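Local atomic coordinates of axin interactor, dorsalization-associated protein (Danio rerio, PDB entry 2QZQ), a protein that acts as a ventralizing factor in the embryo by binding axin, disrupting axin homodimers and so inhibiting axin-mediated JNK activation. Residues Met13-Gly24 with Leu142-Lys152. Residues are numbered along the deposited sequence; the frame is centred on the assembly and turned at random.
Sequences MTLLTLTIEKIG and LYLHLNQTLHK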
loop_
_atom_site.group_PDB
_atom_site.type_symbol
_atom_site.label_atom_id
_atom_site.label_comp_id
_atom_site.label_asym_id
_atom_site.label_seq_id
_atom_site.Cartn_x
_atom_site.Cartn_y
_atom_site.Cartn_z
HETATM N N MSE A 13 -9.039 -19.112 11.073
HETATM C CA MSE A 13 -8.339 -18.344 10.032
HETATM C C MSE A 13 -8.197 -16.881 10.457
HETATM O O MSE A 13 -8.857 -16.416 11.392
HETATM C CB MSE A 13 -9.067 -18.431 8.679
HETATM C CG MSE A 13 -9.432 -19.810 8.204
HETATM SE SE MSE A 13 -7.952 -20.892 7.593
HETATM C CE MSE A 13 -8.886 -22.700 7.430
ATOM N N THR A 14 -7.338 -16.153 9.755
ATOM C CA THR A 14 -6.941 -14.812 10.202
ATOM C C THR A 14 -7.144 -13.795 9.077
ATOM O O THR A 14 -6.818 -14.072 7.934
ATOM C CB THR A 14 -5.455 -14.783 10.628
ATOM O OG1 THR A 14 -5.172 -15.902 11.497
ATOM C CG2 THR A 14 -5.140 -13.473 11.335
ATOM N N LEU A 15 -7.690 -12.638 9.430
ATOM C CA LEU A 15 -7.884 -11.538 8.475
ATOM C C LEU A 15 -7.043 -10.342 8.873
ATOM O O LEU A 15 -6.901 -10.017 10.064
ATOM C CB LEU A 15 -9.364 -11.135 8.373
ATOM C CG LEU A 15 -10.317 -12.109 7.682
ATOM C CD1 LEU A 15 -11.770 -11.666 7.960
ATOM C CD2 LEU A 15 -10.048 -12.270 6.164
ATOM N N LEU A 16 -6.485 -9.680 7.860
ATOM C CA LEU A 16 -5.577 -8.581 8.103
ATOM C C LEU A 16 -6.212 -7.269 7.676
ATOM O O LEU A 16 -6.785 -7.179 6.588
ATOM C CB LEU A 16 -4.249 -8.822 7.362
ATOM C CG LEU A 16 -3.189 -7.700 7.341
ATOM C CD1 LEU A 16 -2.595 -7.442 8.714
ATOM C CD2 LEU A 16 -2.111 -8.007 6.321
ATOM N N THR A 17 -6.156 -6.301 8.588
ATOM C CA THR A 17 -6.432 -4.902 8.305
ATOM C C THR A 17 -5.131 -4.119 8.309
ATOM O O THR A 17 -4.342 -4.204 9.259
ATOM C CB THR A 17 -7.384 -4.277 9.329
ATOM O OG1 THR A 17 -8.547 -5.114 9.439
ATOM C CG2 THR A 17 -7.826 -2.827 8.875
ATOM N N LEU A 18 -4.900 -3.373 7.233
ATOM C CA LEU A 18 -3.770 -2.444 7.208
ATOM C C LEU A 18 -4.287 -1.028 7.249
ATOM O O LEU A 18 -5.022 -0.604 6.328
ATOM C CB LEU A 18 -2.917 -2.662 5.960
ATOM C CG LEU A 18 -2.272 -4.037 5.835
ATOM C CD1 LEU A 18 -1.681 -4.253 4.443
ATOM C CD2 LEU A 18 -1.251 -4.255 6.940
ATOM N N THR A 19 -3.947 -0.307 8.317
ATOM C CA THR A 19 -4.286 1.098 8.422
ATOM C C THR A 19 -3.183 1.866 7.729
ATOM O O THR A 19 -2.028 1.773 8.109
ATOM C CB THR A 19 -4.339 1.553 9.903
ATOM O OG1 THR A 19 -5.263 0.718 10.617
ATOM C CG2 THR A 19 -4.765 3.031 10.031
ATOM N N ILE A 20 -3.536 2.631 6.711
ATOM C CA ILE A 20 -2.550 3.481 6.066
ATOM C C ILE A 20 -2.640 4.785 6.811
ATOM O O ILE A 20 -3.649 5.513 6.720
ATOM C CB ILE A 20 -2.846 3.693 4.557
ATOM C CG1 ILE A 20 -2.869 2.357 3.794
ATOM C CG2 ILE A 20 -1.875 4.714 3.954
ATOM C CD1 ILE A 20 -3.394 2.485 2.350
ATOM N N GLU A 21 -1.593 5.067 7.581
ATOM C CA GLU A 21 -1.582 6.248 8.426
ATOM C C GLU A 21 -1.183 7.447 7.602
ATOM O O GLU A 21 -1.943 8.387 7.466
ATOM C CB GLU A 21 -0.654 6.051 9.628
ATOM C CG GLU A 21 -1.111 4.842 10.470
ATOM C CD GLU A 21 -0.233 4.542 11.684
ATOM O OE1 GLU A 21 0.940 4.952 11.711
ATOM O OE2 GLU A 21 -0.739 3.869 12.611
ATOM N N LYS A 22 0.022 7.403 7.048
ATOM C CA LYS A 22 0.532 8.532 6.291
ATOM C C LYS A 22 1.669 8.045 5.406
ATOM O O LYS A 22 2.188 6.950 5.613
ATOM C CB LYS A 22 1.011 9.634 7.225
ATOM C CG LYS A 22 2.296 9.334 7.967
ATOM C CD LYS A 22 2.572 10.374 9.029
ATOM C CE LYS A 22 3.713 9.908 9.929
ATOM N NZ LYS A 22 4.099 10.953 10.910
ATOM N N ILE A 23 2.026 8.863 4.421
ATOM C CA ILE A 23 3.181 8.593 3.594
ATOM C C ILE A 23 4.070 9.833 3.557
ATOM O O ILE A 23 3.591 10.958 3.318
ATOM C CB ILE A 23 2.796 8.071 2.170
ATOM C CG1 ILE A 23 4.061 7.659 1.377
ATOM C CG2 ILE A 23 1.975 9.082 1.384
ATOM C CD1 ILE A 23 3.720 7.046 -0.012
ATOM N N GLY A 24 5.353 9.618 3.832
ATOM C CA GLY A 24 6.378 10.645 3.719
ATOM C C GLY A 24 6.918 10.704 2.305
ATOM O O GLY A 24 7.290 9.666 1.712
ATOM N N LEU A 142 11.667 9.269 5.051
ATOM C CA LEU A 142 10.305 9.509 4.604
ATOM C C LEU A 142 9.761 8.188 4.091
ATOM O O LEU A 142 10.191 7.685 3.028
ATOM C CB LEU A 142 10.294 10.586 3.492
ATOM C CG LEU A 142 10.750 11.962 3.974
ATOM C CD1 LEU A 142 11.041 12.889 2.760
ATOM C CD2 LEU A 142 9.696 12.578 4.918
ATOM N N TYR A 143 8.847 7.623 4.868
ATOM C CA TYR A 143 8.362 6.250 4.700
ATOM C C TYR A 143 6.856 6.195 4.555
ATOM O O TYR A 143 6.148 7.158 4.852
ATOM C CB TYR A 143 8.721 5.433 5.956
ATOM C CG TYR A 143 10.207 5.263 6.221
ATOM C CD1 TYR A 143 10.943 4.327 5.499
ATOM C CD2 TYR A 143 10.848 5.981 7.236
ATOM C CE1 TYR A 143 12.287 4.131 5.731
ATOM C CE2 TYR A 143 12.210 5.807 7.478
ATOM C CZ TYR A 143 12.919 4.872 6.719
ATOM O OH TYR A 143 14.245 4.643 6.936
ATOM N N LEU A 144 6.358 5.043 4.148
ATOM C CA LEU A 144 4.944 4.714 4.319
ATOM C C LEU A 144 4.752 4.144 5.732
ATOM O O LEU A 144 5.414 3.174 6.107
ATOM C CB LEU A 144 4.508 3.693 3.262
ATOM C CG LEU A 144 3.070 3.178 3.313
ATOM C CD1 LEU A 144 2.037 4.302 2.994
ATOM C CD2 LEU A 144 2.906 1.972 2.393
ATOM N N HIS A 145 3.840 4.748 6.498
ATOM C CA HIS A 145 3.577 4.332 7.890
ATOM C C HIS A 145 2.260 3.611 7.922
ATOM O O HIS A 145 1.226 4.189 7.538
ATOM C CB HIS A 145 3.452 5.542 8.798
ATOM C CG HIS A 145 4.743 6.243 9.069
ATOM N ND1 HIS A 145 5.398 7.002 8.121
ATOM C CD2 HIS A 145 5.488 6.323 10.192
ATOM C CE1 HIS A 145 6.499 7.512 8.648
ATOM N NE2 HIS A 145 6.570 7.119 9.905
ATOM N N LEU A 146 2.304 2.339 8.339
ATOM C CA LEU A 146 1.121 1.491 8.474
ATOM C C LEU A 146 0.941 0.986 9.905
ATOM O O LEU A 146 1.899 0.968 10.701
ATOM C CB LEU A 146 1.194 0.254 7.557
ATOM C CG LEU A 146 1.572 0.412 6.079
ATOM C CD1 LEU A 146 1.781 -0.956 5.429
ATOM C CD2 LEU A 146 0.503 1.224 5.374
ATOM N N ASN A 147 -0.290 0.587 10.212
ATOM C CA ASN A 147 -0.574 -0.218 11.423
ATOM C C ASN A 147 -1.264 -1.491 10.989
ATOM O O ASN A 147 -2.237 -1.440 10.222
ATOM C CB ASN A 147 -1.422 0.555 12.449
ATOM C CG ASN A 147 -1.506 -0.160 13.801
ATOM O OD1 ASN A 147 -0.503 -0.568 14.340
ATOM N ND2 ASN A 147 -2.714 -0.321 14.326
ATOM N N GLN A 148 -0.742 -2.639 11.446
ATOM C CA GLN A 148 -1.325 -3.945 11.119
ATOM C C GLN A 148 -2.156 -4.467 12.293
ATOM O O GLN A 148 -1.721 -4.405 13.446
ATOM C CB GLN A 148 -0.249 -4.996 10.784
ATOM C CG GLN A 148 0.903 -4.498 9.931
ATOM C CD GLN A 148 1.692 -5.631 9.322
ATOM O OE1 GLN A 148 1.120 -6.614 8.839
ATOM N NE2 GLN A 148 3.021 -5.507 9.337
ATOM N N THR A 149 -3.355 -4.946 11.982
ATOM C CA THR A 149 -4.219 -5.592 12.965
ATOM C C THR A 149 -4.618 -6.932 12.400
ATOM O O THR A 149 -5.151 -7.030 11.279
ATOM C CB THR A 149 -5.511 -4.803 13.266
ATOM O OG1 THR A 149 -5.195 -3.437 13.537
ATOM C CG2 THR A 149 -6.242 -5.413 14.481
ATOM N N LEU A 150 -4.387 -7.968 13.206
ATOM C CA LEU A 150 -4.726 -9.320 12.827
ATOM C C LEU A 150 -5.979 -9.748 13.593
ATOM O O LEU A 150 -6.043 -9.635 14.823
ATOM C CB LEU A 150 -3.527 -10.253 13.038
ATOM C CG LEU A 150 -2.406 -10.185 11.978
ATOM C CD1 LEU A 150 -1.568 -8.918 12.078
ATOM C CD2 LEU A 150 -1.511 -11.415 12.065
ATOM N N HIS A 151 -6.990 -10.162 12.841
ATOM C CA HIS A 151 -8.297 -10.487 13.392
ATOM C C HIS A 151 -8.487 -11.988 13.496
ATOM O O HIS A 151 -8.504 -12.707 12.483
ATOM C CB HIS A 151 -9.429 -9.862 12.565
ATOM C CG HIS A 151 -9.369 -8.370 12.503
ATOM N ND1 HIS A 151 -9.506 -7.568 13.616
ATOM C CD2 HIS A 151 -9.181 -7.531 11.454
ATOM C CE1 HIS A 151 -9.408 -6.299 13.255
ATOM N NE2 HIS A 151 -9.205 -6.251 11.949
ATOM N N LYS A 152 -8.567 -12.413 14.758
ATOM C CA LYS A 152 -8.837 -13.783 15.232
ATOM C C LYS A 152 -7.807 -14.815 14.819
ATOM O O LYS A 152 -6.661 -14.803 15.335
ATOM C CB LYS A 152 -10.307 -14.184 14.975
ATOM C CG LYS A 152 -10.548 -15.636 14.691
ATOM C CD LYS A 152 -12.029 -15.884 14.575
ATOM C CE LYS A 152 -12.461 -16.135 13.136
ATOM N NZ LYS A 152 -13.868 -16.654 13.110
HETATM O O HOH W 1 -4.973 -1.849 11.393
HETATM O O HOH W 2 3.309 3.274 11.868
HETATM O O HOH W 3 9.660 9.097 0.439
#
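The first and last strands of this C-terminal C2 domain pair antiparallel: strand 15-24 runs beside the strand that ends at His-151. Leu-15, Thr-17 and Thr-19 form hydrogen-bonded pairs with His-151, Thr-149 and Asn-147, and the bond from Thr-17 N to Thr-149 O is 3.0 Å long and nearly straight (172°).

Past Ile-20 the ladder slips by one residue. Glu-21 and Lys-22 both face His-145, a classic beta bulge: Glu-21 N reaches His-145 O at 3.0 Å, Lys-22 N makes a weak bond to that same oxygen, and His-145 N returns a bond to Lys-22 O. With its CG lodged between backbone N and carbonyl carbon (chi1 72°), Lys-22 runs extended across the His-145 ring, where CE sits over one face, 3.8 Å from the centroid, in a CH-pi contact. Tyr-64 takes the same lysine in a cation-pi contact.

At the other end His-151 meets Thr-17 edge-on: NE2 donates to Thr-17 OG1 at 2.8 Å, with the oxygen in the ring plane, which helps to set the rotation of the imidazole. That hydroxyl also bonds Glu-72. Between these two histidines, a water links Thr-19 OG1, which also hydrogen-bonds Asp-70 of strand 64-72, with Asn-147 O and Thr-149 OG1; another joins Glu-21 OE1 to Leu-146 O.

The opposite face of the pair is mainly apolar. CD1 of Leu-16 meets CD1 of Leu-150 at 3.8 Å; Ile-20 CG1 lies 3.9 Å from Leu-146 CD2, the two side chains pointing the same way; and Leu-144 CD1 lies against Ile-23 CB. Leu-16, Leu-18, Leu-144 and Leu-146 also touch Ile-86 or Phe-88 of strand 85-94, so this face packs into the core of the beta sandwich characteristic of C2 domains.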